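Side-chain contacts in maternal effect protein oskar (Drosophila melanogaster, PDB 5A4A), which acts as the germline inducer of the fly and binds RNA, here represented by its OSK domain, which is related to SGNH hydrolases: residues L96-I99 / E100-R104; C129-K132 / V133-D136; V198-V201 / I202-L206. All coordinates share one frame; numbering follows the deposited sequence.

How the contacts relate
All three contacts are local, each formed over about one or two turns of backbone, so none closes a long loop and none nests with or crosses another; they follow in series along the chain. Contact 1 opens helix 96-112, the helix leading to strand 116-120. Contact 2 comes after that strand, where the loop ends and helix 132-148 begins. Contact 3 spans the last part of helix 192-204 and the residues just after it. Contacts 1 and 2 approach to about 6 Å between nearest atoms, and Arg140 links their surroundings: it touches Leu96 and forms a salt bridge with Asp136. Contact 3, centred about 26 Å from both centres, packs against strands 21-22, 80-84 and 154-155.

Contact 1: residues L96-I99 / E100-R104; sequences LVQI and EHDFR. With SO4 (sulfate ion), chain G.
Glu100 reaches back one helical turn to Leu96, and the two side chains cross at an oblique angle. Its CG stands anti to the carbonyl carbon (chi1 -69°) and the chain runs on extended, which carries the carboxylate against the branch of the leucine: Glu100 OE2 lies 3.6 Å from Leu96 CG and a similar distance from both methyls. Leu96 O lies next to the same chain, accepting from Glu100 N at 2.9 Å, with Glu100 CG 3.4 Å away.

Ile99 contributes mainly through its backbone. Its carbonyl O takes Phe103 N at 2.9 Å, and the CB of the phenylalanine passes close to that oxygen. The isoleucine side chain itself turns to Ile63 of helix 63-71 and Phe141 of helix 132-148, while the Phe103 ring meets Phe141 edge-to-face.

Gln98 and Asp102 form the polar flank. Asp102 N donates to Gln98 O at 2.8 Å, and their side chains are joined by a water that donates to Asp102 OD2 at 2.9 Å; its distance to Gln98 OE1, 2.4 Å, is doubtfully short. Neighbouring His101 points the edge of its ring at a sulfate ion, His101 NE2 meeting sulfate O4 at 3.4 Å in the ring plane. The N-H...O angle of 178° is straight, but the length makes the bond weak.

Arg67 NH2 also hydrogen-bonds this sulfate, probably a crystallisation component. The anion thus joins donors from two helices, 63-71 and 96-112, and its negative charge probably suits the arginine.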
ATOM      1  N   LEU A  96     -17.128  -2.386  -3.176  1.00 19.13           N
ATOM      2  CA  LEU A  96     -16.642  -2.557  -1.805  1.00 16.93           C
ATOM      3  C   LEU A  96     -16.702  -4.009  -1.316  1.00 15.81           C
ATOM      4  O   LEU A  96     -15.761  -4.491  -0.685  1.00 18.34           O
ATOM      5  CB  LEU A  96     -17.399  -1.633  -0.846  1.00 15.06           C
ATOM      6  CG  LEU A  96     -17.004  -1.728   0.628  1.00 19.69           C
ATOM      7  CD1 LEU A  96     -15.591  -1.203   0.851  1.00 19.50           C
ATOM      8  CD2 LEU A  96     -18.007  -0.977   1.503  1.00 23.76           C
ATOM      9  N   VAL A  97     -17.798  -4.710  -1.610  1.00 20.65           N
ATOM     10  CA  VAL A  97     -17.921  -6.111  -1.204  1.00 20.07           C
ATOM     11  C   VAL A  97     -16.781  -6.958  -1.764  1.00 17.65           C
ATOM     12  O   VAL A  97     -16.250  -7.827  -1.074  1.00 17.68           O
ATOM     13  CB  VAL A  97     -19.301  -6.731  -1.579  1.00 24.21           C
ATOM     14  CG1 VAL A  97     -19.517  -6.725  -3.086  1.00 39.51           C
ATOM     15  CG2 VAL A  97     -19.418  -8.146  -1.032  1.00 24.58           C
ATOM     16  N   GLN A  98     -16.391  -6.676  -3.004  1.00 16.86           N
ATOM     17  CA  GLN A  98     -15.323  -7.399  -3.666  1.00 14.71           C
ATOM     18  C   GLN A  98     -13.978  -7.045  -3.028  1.00 14.12           C
ATOM     19  O   GLN A  98     -13.125  -7.909  -2.826  1.00 14.63           O
ATOM     20  CB  GLN A  98     -15.327  -7.017  -5.142  1.00 23.25           C
ATOM     21  CG  GLN A  98     -14.683  -7.996  -6.071  1.00 33.70           C
ATOM     22  CD  GLN A  98     -14.764  -7.504  -7.504  1.00 42.41           C
ATOM     23  OE1 GLN A  98     -13.837  -6.875  -8.001  1.00 45.37           O
ATOM     24  NE2 GLN A  98     -15.894  -7.759  -8.162  1.00 45.75           N
ATOM     25  N   ILE A  99     -13.799  -5.766  -2.716  1.00 12.80           N
ATOM     26  CA  ILE A  99     -12.592  -5.289  -2.051  1.00 11.62           C
ATOM     27  C   ILE A  99     -12.400  -5.988  -0.699  1.00 14.80           C
ATOM     28  O   ILE A  99     -11.303  -6.441  -0.364  1.00 13.26           O
ATOM     29  CB  ILE A  99     -12.648  -3.753  -1.862  1.00 13.31           C
ATOM     30  CG1 ILE A  99     -12.597  -3.059  -3.228  1.00 15.66           C
ATOM     31  CG2 ILE A  99     -11.521  -3.261  -0.975  1.00 18.54           C
ATOM     32  CD1 ILE A  99     -12.739  -1.540  -3.168  1.00 17.36           C
ATOM     33  N   GLU A 100     -13.475  -6.073   0.073  1.00 13.91           N
ATOM     34  CA  GLU A 100     -13.421  -6.724   1.378  1.00 13.92           C
ATOM     35  C   GLU A 100     -13.179  -8.226   1.227  1.00 14.05           C
ATOM     36  O   GLU A 100     -12.378  -8.815   1.955  1.00 15.93           O
ATOM     37  CB  GLU A 100     -14.700  -6.422   2.164  1.00 14.42           C
ATOM     38  CG  GLU A 100     -14.762  -4.958   2.578  1.00 14.76           C
ATOM     39  CD  GLU A 100     -16.086  -4.544   3.180  1.00 20.59           C
ATOM     40  OE1 GLU A 100     -17.046  -5.336   3.116  1.00 21.50           O
ATOM     41  OE2 GLU A 100     -16.160  -3.415   3.714  1.00 19.90           O
ATOM     42  N   HIS A 101     -13.869  -8.837   0.272  1.00 14.10           N
ATOM     43  CA  HIS A 101     -13.653 -10.250  -0.048  1.00 17.87           C
ATOM     44  C   HIS A 101     -12.186 -10.539  -0.398  1.00 16.36           C
ATOM     45  O   HIS A 101     -11.586 -11.492   0.110  1.00 13.69           O
ATOM     46  CB  HIS A 101     -14.565 -10.662  -1.203  1.00 17.32           C
ATOM     47  CG  HIS A 101     -14.273 -12.021  -1.753  1.00 21.75           C
ATOM     48  ND1 HIS A 101     -14.659 -13.181  -1.115  1.00 29.50           N
ATOM     49  CD2 HIS A 101     -13.626 -12.410  -2.876  1.00 23.38           C
ATOM     50  CE1 HIS A 101     -14.268 -14.223  -1.824  1.00 29.51           C
ATOM     51  NE2 HIS A 101     -13.641 -13.782  -2.900  1.00 25.86           N
ATOM     52  N   ASP A 102     -11.614  -9.719  -1.275  1.00 15.57           N
ATOM     53  CA  ASP A 102     -10.221  -9.888  -1.689  1.00 13.88           C
ATOM     54  C   ASP A 102      -9.257  -9.688  -0.523  1.00 14.08           C
ATOM     55  O   ASP A 102      -8.291 -10.437  -0.365  1.00 12.53           O
ATOM     56  CB  ASP A 102      -9.869  -8.902  -2.816  1.00 13.69           C
ATOM     57  CG  ASP A 102     -10.608  -9.195  -4.109  1.00 16.78           C
ATOM     58  OD1 ASP A 102     -11.227 -10.275  -4.222  1.00 15.23           O
ATOM     59  OD2 ASP A 102     -10.563  -8.342  -5.026  1.00 20.20           O
ATOM     60  N   PHE A 103      -9.522  -8.677   0.298  1.00  9.85           N
ATOM     61  CA  PHE A 103      -8.663  -8.391   1.438  1.00 11.85           C
ATOM     62  C   PHE A 103      -8.684  -9.551   2.449  1.00 13.54           C
ATOM     63  O   PHE A 103      -7.646  -9.943   2.983  1.00 11.70           O
ATOM     64  CB  PHE A 103      -9.061  -7.066   2.100  1.00 13.07           C
ATOM     65  CG  PHE A 103      -8.096  -6.616   3.163  1.00 10.97           C
ATOM     66  CD1 PHE A 103      -6.931  -5.962   2.814  1.00 17.31           C
ATOM     67  CD2 PHE A 103      -8.349  -6.870   4.506  1.00 11.73           C
ATOM     68  CE1 PHE A 103      -6.031  -5.551   3.774  1.00 17.79           C
ATOM     69  CE2 PHE A 103      -7.450  -6.463   5.480  1.00 14.69           C
ATOM     70  CZ  PHE A 103      -6.291  -5.807   5.114  1.00 14.24           C
ATOM     71  N   ARG A 104      -9.861 -10.121   2.689  1.00 12.37           N
ATOM     72  CA  ARG A 104      -9.971 -11.264   3.595  1.00 14.28           C
ATOM     73  C   ARG A 104      -9.122 -12.428   3.072  1.00 14.06           C
ATOM     74  O   ARG A 104      -8.429 -13.100   3.835  1.00 15.50           O
ATOM     75  CB  ARG A 104     -11.443 -11.659   3.764  1.00 17.02           C
ATOM     76  CG  ARG A 104     -11.692 -12.923   4.543  1.00 27.23           C
ATOM     77  CD  ARG A 104     -13.192 -13.194   4.635  1.00 31.92           C
ATOM     78  NE  ARG A 104     -13.842 -12.386   5.665  1.00 36.75           N
ATOM     79  CZ  ARG A 104     -14.600 -11.315   5.436  1.00 45.97           C
ATOM     80  NH1 ARG A 104     -14.820 -10.892   4.195  1.00 51.67           N
ATOM     81  NH2 ARG A 104     -15.142 -10.666   6.458  1.00 42.45           N
TER
HETATM   82  S   SO4 G1612     -10.857 -15.390  -5.740  1.00 44.80           S
HETATM   83  O1  SO4 G1612     -10.685 -15.609  -7.176  1.00 45.00           O
HETATM   84  O2  SO4 G1612      -9.888 -16.217  -5.021  1.00 42.71           O
HETATM   85  O3  SO4 G1612     -10.638 -13.973  -5.445  1.00 47.14           O
HETATM   86  O4  SO4 G1612     -12.209 -15.753  -5.323  1.00 45.52           O
HETATM   87  O   HOH W   1     -11.780  -8.084  -7.666  1.00 41.75           O

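Contact 2: residues C129-K132 / V133-D136; sequences CHDK and VLCD
Asp131 and Leu134 set their side chains at about a right angle to each other, with the aspartate carboxylate laid against the leucine CB: Asp131 CG is 3.5 Å from Leu134 CB. The aspartate CG stands opposite its own backbone N (chi1 -174°), and from there Asp131 OD1 receives Leu134 N at 2.9 Å. The bond is nearly straight at the hydrogen, 174°, yet the donor approaches from well above the carboxylate plane, 62° out of it. This is an N-cap: Asp131 directly precedes helix 132-148, and its carboxylate accepts an amide of the first turn, where its negative charge probably also suits the positive end of the helix dipole. Its backbone joins in, since Asp131 O takes Cys135 N at 3.0 Å. An alanine here has no carboxylate to offer, which would probably leave Leu134 N without its capping partner and the helix start less firmly held. Leu134 itself extends to Leu125 and Tyr128 in the preceding loop. The carbonyl after that of Asp131, Lys132 O, accepts Asp136 N at 2.9 Å, and the Asp136 carboxylate turns along the helix to a salt bridge from OD2 to Arg140 NE.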
ATOM      1  N   CYS A 129     -11.430  14.428  -2.989  1.00 19.96           N
ATOM      2  CA  CYS A 129     -12.115  14.939  -1.802  1.00 23.48           C
ATOM      3  C   CYS A 129     -13.584  15.310  -2.059  1.00 23.67           C
ATOM      4  O   CYS A 129     -14.385  15.304  -1.132  1.00 22.75           O
ATOM      5  CB  CYS A 129     -11.348  16.126  -1.196  1.00 24.37           C
ATOM      6  SG  CYS A 129     -11.133  17.543  -2.331  1.00 32.71           S
ATOM      7  N   HIS A 130     -13.939  15.627  -3.305  1.00 24.81           N
ATOM      8  CA  HIS A 130     -15.330  15.966  -3.642  1.00 27.84           C
ATOM      9  C   HIS A 130     -16.187  14.758  -4.038  1.00 24.24           C
ATOM     10  O   HIS A 130     -17.383  14.889  -4.279  1.00 25.14           O
ATOM     11  CB  HIS A 130     -15.388  17.005  -4.764  1.00 36.67           C
ATOM     12  CG  HIS A 130     -14.703  18.294  -4.433  1.00 46.47           C
ATOM     13  ND1 HIS A 130     -14.758  18.867  -3.182  1.00 51.27           N
ATOM     14  CD2 HIS A 130     -13.938  19.116  -5.191  1.00 45.91           C
ATOM     15  CE1 HIS A 130     -14.061  19.991  -3.183  1.00 45.03           C
ATOM     16  NE2 HIS A 130     -13.554  20.163  -4.391  1.00 46.15           N
ATOM     17  N   ASP A 131     -15.571  13.586  -4.119  1.00 19.29           N
ATOM     18  CA  ASP A 131     -16.287  12.377  -4.485  1.00 20.31           C
ATOM     19  C   ASP A 131     -16.728  11.715  -3.176  1.00 17.25           C
ATOM     20  O   ASP A 131     -15.962  10.977  -2.568  1.00 15.98           O
ATOM     21  CB  ASP A 131     -15.355  11.459  -5.277  1.00 18.29           C
ATOM     22  CG  ASP A 131     -16.050  10.222  -5.829  1.00 25.81           C
ATOM     23  OD1 ASP A 131     -17.042   9.746  -5.229  1.00 18.06           O
ATOM     24  OD2 ASP A 131     -15.566   9.700  -6.866  1.00 20.72           O
ATOM     25  N   LYS A 132     -17.951  12.007  -2.737  1.00 15.88           N
ATOM     26  CA  LYS A 132     -18.443  11.483  -1.461  1.00 15.68           C
ATOM     27  C   LYS A 132     -18.544   9.964  -1.446  1.00 18.09           C
ATOM     28  O   LYS A 132     -18.394   9.331  -0.405  1.00 16.61           O
ATOM     29  CB  LYS A 132     -19.793  12.115  -1.099  1.00 17.03           C
ATOM     30  CG  LYS A 132     -19.696  13.601  -0.804  1.00 22.05           C
ATOM     31  CD  LYS A 132     -21.038  14.197  -0.419  1.00 25.02           C
ATOM     32  CE  LYS A 132     -20.907  15.691  -0.140  1.00 31.27           C
ATOM     33  NZ  LYS A 132     -22.230  16.372  -0.032  1.00 38.24           N
ATOM     34  N   VAL A 133     -18.808   9.379  -2.603  1.00 17.65           N
ATOM     35  CA  VAL A 133     -18.948   7.932  -2.698  1.00 14.87           C
ATOM     36  C   VAL A 133     -17.593   7.275  -2.475  1.00 18.73           C
ATOM     37  O   VAL A 133     -17.462   6.343  -1.678  1.00 12.95           O
ATOM     38  CB  VAL A 133     -19.530   7.540  -4.074  1.00 16.46           C
ATOM     39  CG1 VAL A 133     -19.424   6.044  -4.310  1.00 17.40           C
ATOM     40  CG2 VAL A 133     -20.963   7.994  -4.163  1.00 16.99           C
ATOM     41  N   LEU A 134     -16.573   7.777  -3.164  1.00 15.48           N
ATOM     42  CA  LEU A 134     -15.222   7.272  -2.961  1.00 14.75           C
ATOM     43  C   LEU A 134     -14.768   7.465  -1.512  1.00 16.33           C
ATOM     44  O   LEU A 134     -14.164   6.572  -0.923  1.00 15.29           O
ATOM     45  CB  LEU A 134     -14.233   7.932  -3.937  1.00 17.09           C
ATOM     46  CG  LEU A 134     -12.761   7.526  -3.820  1.00 20.97           C
ATOM     47  CD1 LEU A 134     -12.059   7.601  -5.195  1.00 17.80           C
ATOM     48  CD2 LEU A 134     -12.044   8.429  -2.839  1.00 19.60           C
ATOM     49  N   CYS A 135     -15.044   8.633  -0.941  1.00 17.39           N
ATOM     50  CA  CYS A 135     -14.664   8.885   0.447  1.00 16.41           C
ATOM     51  C   CYS A 135     -15.394   7.964   1.419  1.00 16.00           C
ATOM     52  O   CYS A 135     -14.825   7.578   2.432  1.00 15.77           O
ATOM     53  CB  CYS A 135     -14.886  10.347   0.830  1.00 16.64           C
ATOM     54  SG  CYS A 135     -13.769  11.483  -0.027  1.00 17.78           S
ATOM     55  N   ASP A 136     -16.641   7.609   1.110  1.00 12.24           N
ATOM     56  CA  ASP A 136     -17.377   6.659   1.943  1.00 12.34           C
ATOM     57  C   ASP A 136     -16.767   5.266   1.853  1.00 12.81           C
ATOM     58  O   ASP A 136     -16.769   4.509   2.831  1.00 14.80           O
ATOM     59  CB  ASP A 136     -18.856   6.588   1.555  1.00 13.66           C
ATOM     60  CG  ASP A 136     -19.694   5.909   2.626  1.00 15.58           C
ATOM     61  OD1 ASP A 136     -19.667   6.379   3.779  1.00 14.94           O
ATOM     62  OD2 ASP A 136     -20.358   4.897   2.323  1.00 15.94           O
TER

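Contact 3: residues V198-V201 / I202-L206; sequences VLQV and IETSL
Glu203 folds back over the preceding turn, and its atoms meet Leu199 and then, through water, the Gln200 amide. Glu203 CB lies 3.6 Å from Leu199 O, the carbonyl that also accepts Glu203 N. The first torsion (chi1 -68°) leaves Glu203 CG beside the backbone N, 3.3 Å from Leu199 O. Beyond CG the extended chain brings Glu203 OE2 to 3.9 Å from Leu199 CD1. OE1 ends at two waters: one donates to it and accepts from Gln200 NE2, while the other donates both to it and to Gln200 OE1. That amide has a direct partner as well, since Gln200 NE2 bonds to Gln196 OE1.

Helix 192-204 is the C-terminal helix of this SGNH-hydrolase-like domain, and its apolar side rests on the sheet and adjoining loops. Ile202 touches Ile82 of strand 80-84 and Leu22 of strand 21-22, and Val201 touches Ile155 of strand 154-155. Within the helix Val198 and Ile202 run side by side in the same direction, Val198 CG1 to Ile202 CD1 at 3.9 Å.

Toward the chain end two hydroxyls fold onto backbone oxygens. Thr204 OG1 is placed between its backbone N and carbonyl carbon (chi1 58°); Gln200 O thus takes two donors, Thr204 OG1 at 2.7 Å and Thr204 N. Ser205 OG likewise donates to Val201 O at 2.7 Å, reaching it from the face of the carbonyl plane opposite to Ser205 N.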
ATOM      1  N   VAL A 198       3.159  10.566   7.842  1.00 12.91           N
ATOM      2  CA  VAL A 198       2.784   9.153   7.665  1.00 14.35           C
ATOM      3  C   VAL A 198       3.890   8.244   8.186  1.00 15.03           C
ATOM      4  O   VAL A 198       3.630   7.305   8.934  1.00 10.62           O
ATOM      5  CB  VAL A 198       2.491   8.811   6.196  1.00 12.88           C
ATOM      6  CG1 VAL A 198       2.408   7.291   5.990  1.00 13.32           C
ATOM      7  CG2 VAL A 198       1.206   9.501   5.737  1.00 16.62           C
ATOM      8  N   LEU A 199       5.121   8.544   7.794  1.00 12.08           N
ATOM      9  CA  LEU A 199       6.272   7.753   8.212  1.00 14.41           C
ATOM     10  C   LEU A 199       6.386   7.728   9.738  1.00 16.21           C
ATOM     11  O   LEU A 199       6.605   6.677  10.334  1.00 13.21           O
ATOM     12  CB  LEU A 199       7.561   8.289   7.565  1.00 15.00           C
ATOM     13  CG  LEU A 199       8.847   7.531   7.915  1.00 20.82           C
ATOM     14  CD1 LEU A 199       8.758   6.072   7.489  1.00 17.32           C
ATOM     15  CD2 LEU A 199      10.086   8.207   7.291  1.00 18.28           C
ATOM     16  N   GLN A 200       6.206   8.881  10.372  1.00 15.41           N
ATOM     17  CA  GLN A 200       6.290   8.942  11.827  1.00 13.14           C
ATOM     18  C   GLN A 200       5.149   8.217  12.536  1.00 14.72           C
ATOM     19  O   GLN A 200       5.358   7.615  13.585  1.00 13.43           O
ATOM     20  CB  GLN A 200       6.424  10.386  12.299  1.00 18.64           C
ATOM     21  CG  GLN A 200       7.737  11.018  11.823  1.00 26.73           C
ATOM     22  CD  GLN A 200       8.959  10.234  12.290  1.00 25.53           C
ATOM     23  OE1 GLN A 200       9.033   9.816  13.446  1.00 25.74           O
ATOM     24  NE2 GLN A 200       9.915  10.031  11.390  1.00 20.22           N
ATOM     25  N   VAL A 201       3.948   8.247  11.972  1.00 13.61           N
ATOM     26  CA  VAL A 201       2.855   7.475  12.566  1.00 13.53           C
ATOM     27  C   VAL A 201       3.173   5.978  12.534  1.00 14.49           C
ATOM     28  O   VAL A 201       2.929   5.262  13.507  1.00 13.58           O
ATOM     29  CB  VAL A 201       1.502   7.732  11.860  1.00 20.20           C
ATOM     30  CG1 VAL A 201       0.454   6.712  12.308  1.00 20.32           C
ATOM     31  CG2 VAL A 201       1.013   9.143  12.149  1.00 22.44           C
ATOM     32  N   ILE A 202       3.712   5.511  11.413  1.00 13.14           N
ATOM     33  CA  ILE A 202       4.045   4.093  11.259  1.00 10.34           C
ATOM     34  C   ILE A 202       5.159   3.697  12.221  1.00 18.27           C
ATOM     35  O   ILE A 202       5.044   2.699  12.941  1.00 12.81           O
ATOM     36  CB  ILE A 202       4.450   3.752   9.805  1.00 11.15           C
ATOM     37  CG1 ILE A 202       3.266   3.976   8.856  1.00  9.54           C
ATOM     38  CG2 ILE A 202       4.960   2.301   9.712  1.00 10.53           C
ATOM     39  CD1 ILE A 202       3.645   3.895   7.349  1.00  9.18           C
ATOM     40  N   GLU A 203       6.225   4.494  12.265  1.00 12.89           N
ATOM     41  CA  GLU A 203       7.361   4.150  13.122  1.00 13.06           C
ATOM     42  C   GLU A 203       6.982   4.153  14.596  1.00 15.75           C
ATOM     43  O   GLU A 203       7.332   3.237  15.343  1.00 15.63           O
ATOM     44  CB  GLU A 203       8.539   5.108  12.900  1.00 12.01           C
ATOM     45  CG  GLU A 203       9.208   4.981  11.535  1.00 11.66           C
ATOM     46  CD  GLU A 203      10.595   5.600  11.523  1.00 17.65           C
ATOM     47  OE1 GLU A 203      11.064   6.001  12.603  1.00 20.72           O
ATOM     48  OE2 GLU A 203      11.220   5.683  10.449  1.00 18.79           O
ATOM     49  N   THR A 204       6.269   5.189  15.023  1.00 12.37           N
ATOM     50  CA  THR A 204       5.966   5.335  16.441  1.00 13.45           C
ATOM     51  C   THR A 204       4.981   4.258  16.905  1.00 14.16           C
ATOM     52  O   THR A 204       4.948   3.907  18.082  1.00 13.91           O
ATOM     53  CB  THR A 204       5.439   6.737  16.765  1.00 25.12           C
ATOM     54  OG1 THR A 204       4.262   7.002  15.994  1.00 28.74           O
ATOM     55  CG2 THR A 204       6.495   7.775  16.427  1.00 26.33           C
ATOM     56  N   SER A 205       4.210   3.715  15.970  1.00 14.89           N
ATOM     57  CA  SER A 205       3.299   2.623  16.285  1.00 11.61           C
ATOM     58  C   SER A 205       4.026   1.283  16.424  1.00 15.18           C
ATOM     59  O   SER A 205       3.446   0.290  16.886  1.00 14.31           O
ATOM     60  CB  SER A 205       2.232   2.517  15.194  1.00 14.37           C
ATOM     61  OG  SER A 205       1.471   3.707  15.128  1.00 19.00           O
ATOM     62  N   LEU A 206       5.293   1.246  16.022  1.00 14.59           N
ATOM     63  CA  LEU A 206       6.042  -0.009  16.006  1.00 12.62           C
ATOM     64  C   LEU A 206       7.297   0.040  16.876  1.00 14.95           C
ATOM     65  O   LEU A 206       8.165  -0.832  16.793  1.00 13.37           O
ATOM     66  CB  LEU A 206       6.426  -0.356  14.558  1.00 10.71           C
ATOM     67  CG  LEU A 206       5.276  -0.663  13.595  1.00 10.14           C
ATOM     68  CD1 LEU A 206       5.840  -0.892  12.187  1.00 11.75           C
ATOM     69  CD2 LEU A 206       4.491  -1.892  14.043  1.00 14.74           C
TER
HETATM   70  O   HOH W   2      12.511   8.758  12.475  1.00 19.47           O
HETATM   71  O   HOH W   3      10.836   7.997  14.512  1.00 23.66           O